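Side-chain contacts in periplasmic binding protein/LacI transcriptional regulator (Burkholderia graminis C4D1M, PDB 5HQJ), which probably binds a sugar in the periplasm for uptake by an ABC transporter and here holds D-arabinose in its pyranose form: residues P223-A226 with K227-T231; K254-D258 with G259-G263; D192-A195 with R196-V200. One frame throughout, in Å; residues are numbered along the deposited sequence.

How the contacts relate
Contact 1 is the most buried, contact 2 is partly so, and contact 3 lies at the surface, yet all three lie at helix ends in one lobe. Contact 1 lies in the middle: V228 and K227 of helix 221-229 pack against V198 of helix 194-207 (contact 3), while L229 packs on the ring of Y260, beyond helix 250-258 (contact 2), and A226 on its CB. Contacts 2 and 3 do not touch. Chemistry follows place. Contact 3 opens a helix with a carboxylate cap, beside the sugar-binding D192. Contacts 1 and 2 deal with helix C-terminal ends, the first by a water bridge from A226 O to N230, the second by a Schellman motif at G259.

Contact 1. Residues P223-A226 with K227-T231; sequences PAVA and KVLNT
The N230 amide is the one flat side-chain group here, and both its polar ends are engaged. Its ND2 gives a hydrogen bond to water 1, 3.0 Å away, and that water donates in turn to A226 O at 2.9 Å, while OD1 makes a weak hydrogen bond with the hydroxyl of Y260, beyond the neighbouring helix 250-258. With CG anti to the backbone N (chi1 -157°), the amide hangs from a CB that sits against A226 O, and the water spans from that carbonyl to the amide nitrogen. A226 O also receives N230 N, but weakly (N-H...O 126°), so the water is a second donor to it; N230 is the first residue to leave helical geometry. Upstream the backbone bonds are regular: K227 N to P223 O, V228 N to A224 O and L229 N to V225 O. One turn apart, V225 and L229 lie side by side and point the same way, V225 CG1 touching L229 CD1 at 3.8 Å. V228 CG2 touches A224 O at 3.3 Å. K227 sets its CB against P223 O and A224 O; the chain beyond bends at chi3 and its end leads away. Where the helix stops, the hydroxyl of T231 points back at V228 O, though its 2.5 Å is short enough to be doubtful in detail. These are the closing turns of the helix in a beta-alpha-beta unit, strand 211-216, helix 221-229 and strand 242-246, as expected of the Rossmann-like lobes of periplasmic sugar-binding proteins.

Contact 2. Residues K254-D258 with G259-G263; sequences KGLKD and GYIQG
Backbone bonds carry most of the contact, and G255 O is their centre: Y260 N reaches it at 2.9 Å, tilted slightly from the carbonyl plane, and I261 N at 3.1 Å from well above that plane. G259 N adds a weak bond to L256 O. A water donates both to L256 O and to I261 O, holding the departing chain beside the last turn. With its positive phi of 91°, G259 reverses the chain in a Schellman motif that ends helix 250-258 and sends the backbone on toward strand 263-266. Among the apolar contacts, I261 CD1 lies against the CA of G255, 4.1 Å away, with no side chain between. D258 CB abuts CD2 of the Y260 ring at 3.5 Å, with carboxylate and ring planes nearly perpendicular. Carbon-to-oxygen contacts come from L256: its CG anti to the backbone N (chi1 -173°) brings CD1 to 3.3 Å from I261 O, and its CA hydrogen points almost straight at the same oxygen. Of the charged and polar groups, D258 OD2 forms a long, weak salt bridge to K254 NZ one turn earlier, and K238 makes a cation-pi contact with Y260. Q262 NE2 bonds weakly to G259 O, while its OE1 accepts from the backbone N of V243.

Contact 3. Residues D192-A195 with R196-V200; sequences DDLA and RGVSV
A195 O is gripped twice by S199, whose hydroxyl OG donates at 2.9 Å and whose backbone N donates at 3.0 Å, from opposite faces of the carbonyl plane. The hydroxyl gets there because OG stands anti to the carbonyl carbon, beside the backbone N (chi1 -49°), folded back against the preceding turn. The shortest side-chain bond belongs to D193: its OD1 accepts from R196 N at 2.7 Å through the anti lone pair, the one turned away from OD2. D193 is thus the N-cap of helix 194-207, its CG anti to the backbone N and its carboxylate bent over the first turn; its own carbonyl O takes G197 N in the carbonyl plane. D192, just ahead of this cap, touches the bound arabinose and is held by the hydroxyl of S218. R196 doubles back at chi3 and crosses D193 at about a right angle, one guanidinium face over D193 CG and NH1 coming closest to D193 CB. No N-H points at the carboxylate, whose OD1 is 4.4 Å from NH1; the attraction is probably of charge alone. NH1 instead donates to T190 O, and the side chain is poorly ordered. On the side facing helix 221-229, V198 CG2 sits on L194 O at 3.3 Å and near L194 CD1 at 4.3 Å, while L194 itself leans on P223 and A224 of that helix.

Contact 1. Residues P223-A226 with K227-T231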
loop_
_atom_site.group_PDB
_atom_site.type_symbol
_atom_site.label_atom_id
_atom_site.label_comp_id
_atom_site.label_asym_id
_atom_site.label_seq_id
_atom_site.Cartn_x
_atom_site.Cartn_y
_atom_site.Cartn_z
ATOM N N PRO A 223 3.953 -8.944 9.803
ATOM C CA PRO A 223 4.747 -8.832 11.024
ATOM C C PRO A 223 3.928 -9.190 12.259
ATOM O O PRO A 223 4.466 -9.872 13.147
ATOM C CB PRO A 223 5.212 -7.366 10.999
ATOM C CG PRO A 223 5.213 -7.044 9.506
ATOM C CD PRO A 223 4.066 -7.756 8.944
ATOM N N ALA A 224 2.653 -8.802 12.307
ATOM C CA ALA A 224 1.863 -9.098 13.499
ATOM C C ALA A 224 1.597 -10.610 13.624
ATOM O O ALA A 224 1.737 -11.185 14.685
ATOM C CB ALA A 224 0.570 -8.348 13.477
ATOM N N VAL A 225 1.210 -11.245 12.534
ATOM C CA VAL A 225 0.952 -12.665 12.575
ATOM C C VAL A 225 2.213 -13.452 12.940
ATOM O O VAL A 225 2.197 -14.351 13.794
ATOM C CB VAL A 225 0.402 -13.163 11.248
ATOM C CG1 VAL A 225 0.270 -14.674 11.257
ATOM C CG2 VAL A 225 -0.973 -12.608 11.041
ATOM N N ALA A 226 3.351 -13.063 12.369
ATOM C CA ALA A 226 4.573 -13.767 12.678
ATOM C C ALA A 226 4.930 -13.534 14.135
ATOM O O ALA A 226 5.393 -14.477 14.786
ATOM C CB ALA A 226 5.688 -13.333 11.742
ATOM N N LYS A 227 4.699 -12.335 14.679
ATOM C CA LYS A 227 5.082 -12.050 16.059
ATOM C C LYS A 227 4.256 -12.947 16.982
ATOM O O LYS A 227 4.788 -13.563 17.917
ATOM C CB LYS A 227 4.873 -10.578 16.394
ATOM C CG LYS A 227 5.299 -10.244 17.810
ATOM C CD LYS A 227 5.263 -8.756 18.078
ATOM C CE LYS A 227 6.641 -8.136 18.014
ATOM N NZ LYS A 227 6.712 -6.904 18.847
ATOM N N VAL A 228 2.969 -13.063 16.683
ATOM C CA VAL A 228 2.040 -13.775 17.572
ATOM C C VAL A 228 2.270 -15.277 17.512
ATOM O O VAL A 228 2.274 -15.965 18.549
ATOM C CB VAL A 228 0.606 -13.421 17.230
ATOM C CG1 VAL A 228 -0.380 -14.325 18.010
ATOM C CG2 VAL A 228 0.352 -11.947 17.582
ATOM N N LEU A 229 2.507 -15.784 16.312
ATOM C CA LEU A 229 2.796 -17.202 16.134
ATOM C C LEU A 229 4.114 -17.615 16.771
ATOM O O LEU A 229 4.309 -18.794 17.062
ATOM C CB LEU A 229 2.810 -17.536 14.647
ATOM C CG LEU A 229 1.429 -17.522 13.984
ATOM C CD1 LEU A 229 1.623 -17.995 12.552
ATOM C CD2 LEU A 229 0.412 -18.401 14.685
ATOM N N ASN A 230 5.003 -16.663 17.009
ATOM C CA ASN A 230 6.292 -16.976 17.565
ATOM C C ASN A 230 6.282 -16.749 19.082
ATOM O O ASN A 230 7.217 -16.185 19.644
ATOM C CB ASN A 230 7.390 -16.139 16.907
ATOM C CG ASN A 230 8.779 -16.772 17.021
ATOM O OD1 ASN A 230 8.937 -17.862 17.561
ATOM N ND2 ASN A 230 9.785 -16.086 16.495
ATOM N N THR A 231 5.208 -17.184 19.732
ATOM C CA THR A 231 5.068 -17.060 21.181
ATOM C C THR A 231 4.760 -18.417 21.779
ATOM O O THR A 231 4.341 -19.316 21.075
ATOM C CB THR A 231 3.948 -16.066 21.601
ATOM O OG1 THR A 231 2.677 -16.432 21.016
ATOM C CG2 THR A 231 4.312 -14.620 21.224
HETATM O O HOH W 1 8.266 -14.236 14.726
#

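Contact 2. Residues K254-D258 with G259-G263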
loop_
_atom_site.group_PDB
_atom_site.type_symbol
_atom_site.label_atom_id
_atom_site.label_comp_id
_atom_site.label_asym_id
_atom_site.label_seq_id
_atom_site.Cartn_x
_atom_site.Cartn_y
_atom_site.Cartn_z
ATOM N N LYS A 254 11.304 -12.155 7.016
ATOM C CA LYS A 254 11.783 -13.093 8.038
ATOM C C LYS A 254 10.682 -14.103 8.341
ATOM O O LYS A 254 10.926 -15.309 8.487
ATOM C CB LYS A 254 12.205 -12.370 9.319
ATOM C CG LYS A 254 12.837 -13.305 10.340
ATOM C CD LYS A 254 13.255 -12.586 11.613
ATOM C CE LYS A 254 13.815 -13.568 12.636
ATOM N NZ LYS A 254 14.719 -14.593 12.025
ATOM N N GLY A 255 9.449 -13.626 8.405
ATOM C CA GLY A 255 8.337 -14.534 8.645
ATOM C C GLY A 255 8.192 -15.590 7.557
ATOM O O GLY A 255 7.851 -16.742 7.828
ATOM N N LEU A 256 8.417 -15.182 6.313
ATOM C CA LEU A 256 8.356 -16.088 5.180
ATOM C C LEU A 256 9.508 -17.111 5.240
ATOM O O LEU A 256 9.314 -18.321 5.018
ATOM C CB LEU A 256 8.405 -15.273 3.874
ATOM C CG LEU A 256 8.196 -15.947 2.518
ATOM C CD1 LEU A 256 6.799 -16.610 2.415
ATOM C CD2 LEU A 256 8.444 -14.912 1.385
ATOM N N LYS A 257 10.704 -16.602 5.521
ATOM C CA LYS A 257 11.868 -17.447 5.792
ATOM C C LYS A 257 11.565 -18.494 6.866
ATOM O O LYS A 257 11.841 -19.677 6.679
ATOM C CB LYS A 257 13.063 -16.595 6.253
ATOM C CG LYS A 257 14.356 -16.839 5.483
ATOM C CD LYS A 257 15.557 -16.247 6.216
ATOM C CE LYS A 257 16.731 -15.974 5.274
ATOM N NZ LYS A 257 16.884 -14.521 4.942
ATOM N N ASP A 258 11.014 -18.034 7.995
ATOM C CA ASP A 258 10.791 -18.871 9.189
ATOM C C ASP A 258 9.584 -19.807 9.107
ATOM O O ASP A 258 9.400 -20.636 9.987
ATOM C CB ASP A 258 10.585 -17.989 10.431
ATOM C CG ASP A 258 11.844 -17.278 10.881
ATOM O OD1 ASP A 258 12.940 -17.667 10.438
ATOM O OD2 ASP A 258 11.720 -16.340 11.707
ATOM N N GLY A 259 8.747 -19.641 8.089
ATOM C CA GLY A 259 7.584 -20.510 7.911
ATOM C C GLY A 259 6.309 -20.014 8.566
ATOM O O GLY A 259 5.301 -20.722 8.647
ATOM N N TYR A 260 6.351 -18.802 9.106
ATOM C CA TYR A 260 5.167 -18.213 9.755
ATOM C C TYR A 260 4.212 -17.567 8.739
ATOM O O TYR A 260 3.023 -17.360 9.020
ATOM C CB TYR A 260 5.610 -17.185 10.794
ATOM C CG TYR A 260 6.311 -17.764 11.970
ATOM C CD1 TYR A 260 5.647 -18.625 12.802
ATOM C CD2 TYR A 260 7.630 -17.440 12.245
ATOM C CE1 TYR A 260 6.269 -19.171 13.915
ATOM C CE2 TYR A 260 8.268 -17.987 13.355
ATOM C CZ TYR A 260 7.569 -18.861 14.177
ATOM O OH TYR A 260 8.143 -19.434 15.296
ATOM N N ILE A 261 4.769 -17.214 7.590
ATOM C CA ILE A 261 4.049 -16.643 6.459
ATOM C C ILE A 261 4.306 -17.550 5.263
ATOM O O ILE A 261 5.442 -17.998 5.071
ATOM C CB ILE A 261 4.517 -15.185 6.217
ATOM C CG1 ILE A 261 4.249 -14.348 7.484
ATOM C CG2 ILE A 261 3.882 -14.551 4.957
ATOM C CD1 ILE A 261 4.764 -12.932 7.445
ATOM N N GLN A 262 3.269 -17.840 4.482
ATOM C CA GLN A 262 3.354 -18.777 3.347
ATOM C C GLN A 262 3.471 -18.087 2.000
ATOM O O GLN A 262 3.996 -18.656 1.052
ATOM C CB GLN A 262 2.138 -19.706 3.345
ATOM C CG GLN A 262 2.180 -20.831 4.374
ATOM C CD GLN A 262 2.306 -20.328 5.791
ATOM O OE1 GLN A 262 1.499 -19.526 6.255
ATOM N NE2 GLN A 262 3.350 -20.758 6.473
ATOM N N GLY A 263 2.990 -16.858 1.910
ATOM C CA GLY A 263 3.055 -16.127 0.657
ATOM C C GLY A 263 2.925 -14.653 0.907
ATOM O O GLY A 263 2.256 -14.249 1.877
HETATM O O HOH W 2 7.202 -19.781 4.005
#

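Contact 3. Residues D192-A195 with R196-V200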
loop_
_atom_site.group_PDB
_atom_site.type_symbol
_atom_site.label_atom_id
_atom_site.label_comp_id
_atom_site.label_asym_id
_atom_site.label_seq_id
_atom_site.Cartn_x
_atom_site.Cartn_y
_atom_site.Cartn_z
ATOM N N ASP A 192 -2.618 0.048 11.161
ATOM C CA ASP A 192 -1.213 -0.321 10.987
ATOM C C ASP A 192 -0.387 0.055 12.205
ATOM O O ASP A 192 0.782 0.392 12.085
ATOM C CB ASP A 192 -0.622 0.326 9.726
ATOM C CG ASP A 192 -1.031 -0.386 8.452
ATOM O OD1 ASP A 192 -1.640 -1.470 8.539
ATOM O OD2 ASP A 192 -0.708 0.122 7.356
ATOM N N ASP A 193 -0.980 -0.003 13.388
ATOM C CA ASP A 193 -0.191 -0.016 14.600
ATOM C C ASP A 193 0.157 -1.481 14.890
ATOM O O ASP A 193 -0.740 -2.304 14.969
ATOM C CB ASP A 193 -0.949 0.616 15.760
ATOM C CG ASP A 193 -0.166 0.580 17.055
ATOM O OD1 ASP A 193 -0.368 -0.363 17.834
ATOM O OD2 ASP A 193 0.649 1.492 17.295
ATOM N N LEU A 194 1.445 -1.797 15.027
ATOM C CA LEU A 194 1.901 -3.186 15.215
ATOM C C LEU A 194 1.332 -3.759 16.495
ATOM O O LEU A 194 0.805 -4.874 16.495
ATOM C CB LEU A 194 3.425 -3.255 15.195
ATOM C CG LEU A 194 4.096 -4.628 15.394
ATOM C CD1 LEU A 194 3.560 -5.689 14.414
ATOM C CD2 LEU A 194 5.622 -4.519 15.273
ATOM N N ALA A 195 1.402 -2.997 17.577
ATOM C CA ALA A 195 0.852 -3.449 18.839
ATOM C C ALA A 195 -0.641 -3.725 18.694
ATOM O O ALA A 195 -1.180 -4.742 19.188
ATOM C CB ALA A 195 1.118 -2.422 19.923
ATOM N N ARG A 196 -1.330 -2.853 17.969
ATOM C CA ARG A 196 -2.752 -3.065 17.712
ATOM C C ARG A 196 -2.954 -4.319 16.845
ATOM O O ARG A 196 -3.876 -5.091 17.075
ATOM C CB ARG A 196 -3.370 -1.837 17.038
ATOM C CG ARG A 196 -4.891 -1.738 17.227
ATOM C CD ARG A 196 -5.493 -0.427 16.689
ATOM N NE ARG A 196 -5.144 0.751 17.495
ATOM C CZ ARG A 196 -4.310 1.724 17.122
ATOM N NH1 ARG A 196 -3.708 1.694 15.941
ATOM N NH2 ARG A 196 -4.073 2.743 17.936
ATOM N N GLY A 197 -2.105 -4.480 15.833
ATOM C CA GLY A 197 -2.126 -5.705 15.031
ATOM C C GLY A 197 -1.918 -6.999 15.821
ATOM O O GLY A 197 -2.623 -8.016 15.604
ATOM N N VAL A 198 -0.935 -6.998 16.727
ATOM C CA VAL A 198 -0.727 -8.121 17.643
ATOM C C VAL A 198 -1.998 -8.409 18.457
ATOM O O VAL A 198 -2.482 -9.539 18.468
ATOM C CB VAL A 198 0.470 -7.832 18.564
ATOM C CG1 VAL A 198 0.573 -8.843 19.640
ATOM C CG2 VAL A 198 1.739 -7.805 17.739
ATOM N N SER A 199 -2.586 -7.369 19.065
ATOM C CA SER A 199 -3.819 -7.535 19.850
ATOM C C SER A 199 -4.923 -8.159 19.023
ATOM O O SER A 199 -5.600 -9.142 19.402
ATOM C CB SER A 199 -4.307 -6.184 20.388
ATOM O OG SER A 199 -3.254 -5.479 21.016
ATOM N N VAL A 200 -5.115 -7.625 17.812
ATOM C CA VAL A 200 -6.132 -8.151 16.919
ATOM C C VAL A 200 -5.874 -9.589 16.552
ATOM O O VAL A 200 -6.760 -10.420 16.664
ATOM C CB VAL A 200 -6.230 -7.280 15.640
ATOM C CG1 VAL A 200 -7.192 -7.918 14.607
ATOM C CG2 VAL A 200 -6.675 -5.859 16.023
#